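Long-range contact in putative cytoplasmic protein (Salmonella typhimurium, PDB 2GK3), which is of unknown function but forms hexamers and belongs to a putative glutamine amidotransferase family: residues C166-V177 with V201-F212. Sequence-based numbering, arbitrary orientation.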
ATOM      1  N   CYS E 166       0.678  36.517   2.383  1.00 40.01           N
ATOM      2  CA  CYS E 166       1.412  36.934   3.579  1.00 42.18           C
ATOM      3  C   CYS E 166       0.536  37.042   4.822  1.00 41.27           C
ATOM      4  O   CYS E 166      -0.664  37.253   4.734  1.00 40.95           O
ATOM      5  CB  CYS E 166       2.124  38.261   3.323  1.00 42.63           C
ATOM      6  SG  CYS E 166       1.030  39.432   2.513  1.00 50.67           S
ATOM      7  N   ALA E 167       1.160  36.869   5.978  1.00 41.53           N
ATOM      8  CA  ALA E 167       0.512  37.109   7.252  1.00 41.47           C
ATOM      9  C   ALA E 167       0.360  38.608   7.439  1.00 41.49           C
ATOM     10  O   ALA E 167       1.076  39.393   6.802  1.00 41.68           O
ATOM     11  CB  ALA E 167       1.343  36.525   8.387  1.00 41.45           C
ATOM     12  N   GLU E 168      -0.580  38.997   8.299  1.00 41.02           N
ATOM     13  CA  GLU E 168      -0.775  40.395   8.663  1.00 41.04           C
ATOM     14  C   GLU E 168      -1.027  40.528  10.152  1.00 40.39           C
ATOM     15  O   GLU E 168      -1.703  39.680  10.754  1.00 39.59           O
ATOM     16  CB  GLU E 168      -1.944  40.993   7.881  1.00 41.46           C
ATOM     17  CG  GLU E 168      -1.532  41.474   6.494  1.00 45.07           C
ATOM     18  CD  GLU E 168      -2.694  41.610   5.546  1.00 48.92           C
ATOM     19  OE1 GLU E 168      -2.448  41.868   4.347  1.00 50.67           O
ATOM     20  OE2 GLU E 168      -3.850  41.453   5.991  1.00 51.66           O
ATOM     21  N   ALA E 169      -0.466  41.575  10.759  1.00 40.16           N
ATOM     22  CA  ALA E 169      -0.740  41.841  12.169  1.00 39.86           C
ATOM     23  C   ALA E 169      -2.013  42.666  12.296  1.00 39.97           C
ATOM     24  O   ALA E 169      -2.132  43.745  11.700  1.00 39.39           O
ATOM     25  CB  ALA E 169       0.444  42.516  12.838  1.00 39.49           C
ATOM     26  N   VAL E 170      -2.983  42.129  13.033  1.00 40.52           N
ATOM     27  CA  VAL E 170      -4.193  42.891  13.393  1.00 41.42           C
ATOM     28  C   VAL E 170      -4.140  43.414  14.832  1.00 41.88           C
ATOM     29  O   VAL E 170      -4.926  44.294  15.211  1.00 42.43           O
ATOM     30  CB  VAL E 170      -5.520  42.114  13.143  1.00 41.28           C
ATOM     31  CG1 VAL E 170      -5.753  41.917  11.642  1.00 41.88           C
ATOM     32  CG2 VAL E 170      -5.542  40.796  13.885  1.00 41.64           C
ATOM     33  N   SER E 171      -3.222  42.866  15.628  1.00 42.26           N
ATOM     34  CA  SER E 171      -2.846  43.464  16.909  1.00 42.66           C
ATOM     35  C   SER E 171      -1.332  43.537  17.045  1.00 42.81           C
ATOM     36  O   SER E 171      -0.764  42.804  17.868  1.00 42.41           O
ATOM     37  CB  SER E 171      -3.421  42.678  18.076  1.00 42.81           C
ATOM     38  OG  SER E 171      -4.827  42.598  17.983  1.00 44.19           O
ATOM     39  N   PRO E 172      -0.681  44.444  16.268  1.00 43.05           N
ATOM     40  CA  PRO E 172       0.782  44.563  16.208  1.00 43.24           C
ATOM     41  C   PRO E 172       1.436  45.084  17.513  1.00 43.71           C
ATOM     42  O   PRO E 172       2.657  45.064  17.645  1.00 44.03           O
ATOM     43  CB  PRO E 172       1.011  45.539  15.046  1.00 43.00           C
ATOM     44  CG  PRO E 172      -0.234  46.373  14.994  1.00 43.17           C
ATOM     45  CD  PRO E 172      -1.348  45.453  15.414  1.00 43.36           C
ATOM     46  N   GLU E 173       0.625  45.538  18.459  1.00 44.25           N
ATOM     47  CA  GLU E 173       1.114  45.977  19.780  1.00 44.76           C
ATOM     48  C   GLU E 173       1.093  44.847  20.820  1.00 43.78           C
ATOM     49  O   GLU E 173       1.584  45.020  21.946  1.00 43.92           O
ATOM     50  CB  GLU E 173       0.306  47.181  20.297  1.00 45.52           C
ATOM     51  CG  GLU E 173      -0.939  47.583  19.437  1.00 48.98           C
ATOM     52  CD  GLU E 173      -2.075  46.532  19.403  1.00 51.36           C
ATOM     53  OE1 GLU E 173      -2.565  46.242  18.288  1.00 52.91           O
ATOM     54  OE2 GLU E 173      -2.490  46.019  20.472  1.00 52.17           O
ATOM     55  N   HIS E 174       0.514  43.704  20.445  1.00 42.32           N
ATOM     56  CA  HIS E 174       0.459  42.549  21.330  1.00 40.77           C
ATOM     57  C   HIS E 174       1.902  42.141  21.658  1.00 39.84           C
ATOM     58  O   HIS E 174       2.733  42.063  20.748  1.00 39.98           O
ATOM     59  CB  HIS E 174      -0.299  41.400  20.654  1.00 40.51           C
ATOM     60  CG  HIS E 174      -0.617  40.261  21.573  1.00 39.42           C
ATOM     61  ND1 HIS E 174       0.314  39.311  21.932  1.00 37.60           N
ATOM     62  CD2 HIS E 174      -1.762  39.926  22.211  1.00 39.04           C
ATOM     63  CE1 HIS E 174      -0.244  38.438  22.749  1.00 37.60           C
ATOM     64  NE2 HIS E 174      -1.504  38.786  22.931  1.00 38.71           N
ATOM     65  N   PRO E 175       2.208  41.909  22.950  1.00 39.15           N
ATOM     66  CA  PRO E 175       3.570  41.552  23.409  1.00 38.89           C
ATOM     67  C   PRO E 175       4.311  40.529  22.541  1.00 38.88           C
ATOM     68  O   PRO E 175       5.509  40.692  22.311  1.00 39.76           O
ATOM     69  CB  PRO E 175       3.339  40.959  24.804  1.00 38.56           C
ATOM     70  CG  PRO E 175       2.035  41.481  25.265  1.00 38.48           C
ATOM     71  CD  PRO E 175       1.249  41.979  24.071  1.00 39.05           C
ATOM     72  N   VAL E 176       3.616  39.496  22.053  1.00 38.43           N
ATOM     73  CA  VAL E 176       4.244  38.417  21.279  1.00 37.65           C
ATOM     74  C   VAL E 176       4.832  38.893  19.947  1.00 38.55           C
ATOM     75  O   VAL E 176       5.905  38.445  19.522  1.00 38.61           O
ATOM     76  CB  VAL E 176       3.259  37.243  21.064  1.00 37.44           C
ATOM     77  CG1 VAL E 176       3.712  36.319  19.940  1.00 35.99           C
ATOM     78  CG2 VAL E 176       3.068  36.463  22.355  1.00 35.90           C
ATOM     79  N   VAL E 177       4.139  39.817  19.299  1.00 39.24           N
ATOM     80  CA  VAL E 177       4.508  40.238  17.951  1.00 39.76           C
ATOM     81  C   VAL E 177       5.013  41.683  17.866  1.00 40.44           C
ATOM     82  O   VAL E 177       5.436  42.142  16.802  1.00 39.85           O
ATOM     83  CB  VAL E 177       3.325  40.050  16.976  1.00 39.84           C
ATOM     84  CG1 VAL E 177       2.910  38.569  16.918  1.00 38.63           C
ATOM     85  CG2 VAL E 177       2.151  40.959  17.372  1.00 38.87           C
ATOM     86  N   VAL E 201      -4.404  37.792  16.815  1.00 31.71           N
ATOM     87  CA  VAL E 201      -3.252  38.689  16.733  1.00 31.41           C
ATOM     88  C   VAL E 201      -2.730  38.855  15.302  1.00 31.65           C
ATOM     89  O   VAL E 201      -2.296  39.937  14.914  1.00 31.80           O
ATOM     90  CB  VAL E 201      -2.135  38.214  17.707  1.00 31.51           C
ATOM     91  CG1 VAL E 201      -0.850  38.997  17.511  1.00 30.95           C
ATOM     92  CG2 VAL E 201      -2.624  38.313  19.153  1.00 29.98           C
ATOM     93  N   LEU E 202      -2.771  37.776  14.527  1.00 31.83           N
ATOM     94  CA  LEU E 202      -2.320  37.792  13.141  1.00 32.29           C
ATOM     95  C   LEU E 202      -3.386  37.129  12.298  1.00 32.47           C
ATOM     96  O   LEU E 202      -4.081  36.222  12.768  1.00 33.14           O
ATOM     97  CB  LEU E 202      -1.013  36.994  12.970  1.00 32.52           C
ATOM     98  CG  LEU E 202       0.312  37.357  13.675  1.00 32.84           C
ATOM     99  CD1 LEU E 202       1.425  36.428  13.183  1.00 30.18           C
ATOM    100  CD2 LEU E 202       0.690  38.827  13.428  1.00 32.31           C
ATOM    101  N   THR E 203      -3.499  37.554  11.048  1.00 32.24           N
ATOM    102  CA  THR E 203      -4.461  36.963  10.123  1.00 32.33           C
ATOM    103  C   THR E 203      -3.759  36.590   8.830  1.00 32.10           C
ATOM    104  O   THR E 203      -2.640  37.020   8.554  1.00 31.54           O
ATOM    105  CB  THR E 203      -5.591  37.939   9.764  1.00 32.28           C
ATOM    106  OG1 THR E 203      -4.997  39.104   9.187  1.00 34.94           O
ATOM    107  CG2 THR E 203      -6.428  38.346  11.002  1.00 31.49           C
ATOM    108  N   ILE E 204      -4.450  35.800   8.026  1.00 31.84           N
ATOM    109  CA  ILE E 204      -3.933  35.334   6.772  1.00 31.85           C
ATOM    110  C   ILE E 204      -5.181  35.238   5.902  1.00 32.45           C
ATOM    111  O   ILE E 204      -6.149  34.608   6.318  1.00 32.86           O
ATOM    112  CB  ILE E 204      -3.214  33.954   6.993  1.00 31.96           C
ATOM    113  CG1 ILE E 204      -2.434  33.501   5.755  1.00 31.45           C
ATOM    114  CG2 ILE E 204      -4.182  32.868   7.536  1.00 29.82           C
ATOM    115  CD1 ILE E 204      -1.561  32.249   6.006  1.00 31.87           C
ATOM    116  N   ASN E 205      -5.206  35.920   4.755  1.00 33.31           N
ATOM    117  CA  ASN E 205      -6.386  35.892   3.854  1.00 34.47           C
ATOM    118  C   ASN E 205      -7.652  36.296   4.621  1.00 34.82           C
ATOM    119  O   ASN E 205      -8.753  35.789   4.380  1.00 35.22           O
ATOM    120  CB  ASN E 205      -6.530  34.494   3.241  1.00 34.72           C
ATOM    121  CG  ASN E 205      -7.521  34.437   2.088  1.00 36.66           C
ATOM    122  OD1 ASN E 205      -7.704  35.414   1.346  1.00 36.23           O
ATOM    123  ND2 ASN E 205      -8.154  33.262   1.915  1.00 36.68           N
ATOM    124  N   ASN E 206      -7.462  37.204   5.574  1.00 35.00           N
ATOM    125  CA  ASN E 206      -8.512  37.642   6.486  1.00 35.44           C
ATOM    126  C   ASN E 206      -9.045  36.564   7.455  1.00 35.11           C
ATOM    127  O   ASN E 206      -9.958  36.834   8.233  1.00 35.98           O
ATOM    128  CB  ASN E 206      -9.651  38.365   5.727  1.00 35.37           C
ATOM    129  CG  ASN E 206      -9.145  39.575   4.929  1.00 35.59           C
ATOM    130  OD1 ASN E 206      -8.485  40.465   5.467  1.00 35.07           O
ATOM    131  ND2 ASN E 206      -9.436  39.592   3.642  1.00 35.34           N
ATOM    132  N   ASP E 207      -8.471  35.362   7.430  1.00 33.89           N
ATOM    133  CA  ASP E 207      -8.829  34.337   8.429  1.00 32.82           C
ATOM    134  C   ASP E 207      -7.850  34.452   9.604  1.00 31.70           C
ATOM    135  O   ASP E 207      -6.761  34.991   9.443  1.00 31.42           O
ATOM    136  CB  ASP E 207      -8.759  32.928   7.847  1.00 32.61           C
ATOM    137  CG  ASP E 207      -9.928  32.594   6.937  1.00 33.30           C
ATOM    138  OD1 ASP E 207     -11.101  32.841   7.309  1.00 33.23           O
ATOM    139  OD2 ASP E 207      -9.662  32.038   5.848  1.00 35.39           O
ATOM    140  N   PRO E 208      -8.236  33.952  10.792  1.00 31.50           N
ATOM    141  CA  PRO E 208      -7.258  34.047  11.886  1.00 31.50           C
ATOM    142  C   PRO E 208      -6.000  33.220  11.572  1.00 31.78           C
ATOM    143  O   PRO E 208      -6.091  32.173  10.887  1.00 30.81           O
ATOM    144  CB  PRO E 208      -8.003  33.471  13.096  1.00 30.95           C
ATOM    145  CG  PRO E 208      -9.189  32.799  12.577  1.00 30.95           C
ATOM    146  CD  PRO E 208      -9.493  33.297  11.206  1.00 30.23           C
ATOM    147  N   LEU E 209      -4.847  33.709  12.036  1.00 31.59           N
ATOM    148  CA  LEU E 209      -3.581  32.974  11.899  1.00 31.50           C
ATOM    149  C   LEU E 209      -2.936  32.682  13.263  1.00 31.59           C
ATOM    150  O   LEU E 209      -2.518  31.549  13.534  1.00 32.08           O
ATOM    151  CB  LEU E 209      -2.598  33.706  10.969  1.00 30.85           C
ATOM    152  CG  LEU E 209      -1.164  33.155  10.854  1.00 30.68           C
ATOM    153  CD1 LEU E 209      -1.139  31.744  10.281  1.00 28.18           C
ATOM    154  CD2 LEU E 209      -0.281  34.075  10.009  1.00 30.05           C
ATOM    155  N   LEU E 210      -2.836  33.708  14.103  1.00 31.43           N
ATOM    156  CA  LEU E 210      -2.339  33.530  15.466  1.00 30.88           C
ATOM    157  C   LEU E 210      -3.408  33.956  16.455  1.00 30.52           C
ATOM    158  O   LEU E 210      -3.859  35.094  16.416  1.00 30.13           O
ATOM    159  CB  LEU E 210      -1.033  34.312  15.682  1.00 30.56           C
ATOM    160  CG  LEU E 210      -0.299  34.135  17.015  1.00 30.99           C
ATOM    161  CD1 LEU E 210       0.118  32.657  17.308  1.00 27.67           C
ATOM    162  CD2 LEU E 210       0.906  35.071  17.072  1.00 30.81           C
ATOM    163  N   VAL E 211      -3.791  33.038  17.342  1.00 30.50           N
ATOM    164  CA  VAL E 211      -4.913  33.236  18.262  1.00 30.94           C
ATOM    165  C   VAL E 211      -4.529  32.784  19.674  1.00 31.28           C
ATOM    166  O   VAL E 211      -4.008  31.679  19.852  1.00 30.77           O
ATOM    167  CB  VAL E 211      -6.183  32.436  17.818  1.00 31.10           C
ATOM    168  CG1 VAL E 211      -7.350  32.653  18.804  1.00 30.60           C
ATOM    169  CG2 VAL E 211      -6.607  32.814  16.380  1.00 31.41           C
ATOM    170  N   PHE E 212      -4.805  33.644  20.660  1.00 30.98           N
ATOM    171  CA  PHE E 212      -4.523  33.349  22.074  1.00 31.31           C
ATOM    172  C   PHE E 212      -5.808  33.213  22.886  1.00 31.96           C
ATOM    173  O   PHE E 212      -6.757  33.968  22.699  1.00 32.37           O
ATOM    174  CB  PHE E 212      -3.594  34.421  22.694  1.00 30.29           C
ATOM    175  CG  PHE E 212      -2.207  34.431  22.100  1.00 29.25           C
ATOM    176  CD1 PHE E 212      -1.233  33.561  22.571  1.00 29.22           C
ATOM    177  CD2 PHE E 212      -1.892  35.279  21.038  1.00 28.36           C
ATOM    178  CE1 PHE E 212       0.034  33.534  22.000  1.00 29.61           C
ATOM    179  CE2 PHE E 212      -0.632  35.272  20.474  1.00 27.42           C
ATOM    180  CZ  PHE E 212       0.334  34.402  20.951  1.00 28.98           C
TER
HETATM  181  O   HOH W   1      -3.292  38.065   4.417  1.00 42.05           O
HETATM  182  O   HOH W   2      -4.949  38.766   6.476  1.00 29.62           O
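E168 and T203 form a hydrogen-bonded pair where strand 164-169 runs antiparallel to strand 199-204. A type I' turn from I204 to D207 joins the latter to strand 207-215, forming a beta hairpin. E168 N donates to T203 O at 2.9 Å. T203 N returns a bond to E168 O, lying in the carbonyl plane. A classic beta bulge places V201 and L202 together opposite L210. Just past the end of strand 164-169, V170 N and S171 N both donate to V201 O, reaching it from the same face of its plane. These bonds tie the start of the 170-177 loop to the strand.

The loop then folds over V201. From CB, the V201 side chain splits two ways. CG1, anti to the backbone N (chi1 172°), meets V177 CG2 tip to tip at 3.6 Å. CG2 sits over one face of the H174 ring, a CH-pi contact 3.8 Å from the ring centroid, and lies in plane at the edge of the F212 ring. P175 CD lies over the opposite face of H174. The H174 and F212 planes are nearly parallel, at 11°, but slid apart with little overlap. F252 of helix 242-253 meets both rings, so loop and strand 207-215 share this helix as a neighbour. V176 N gives H174 ND1 a weak bond, and V176 CG2 touches F212 CZ.

On the face carrying A167 and L202, A167 CB presses tightly on L209 CD2, and A169 CB meets L202 CD2 at 3.7 Å. Near the hairpin turn, one water joins C166 O to N205 N. A second water donates to E168 OE2, accepts from N206 N and is hydrogen-bonded to T203 OG1 at 2.7 Å.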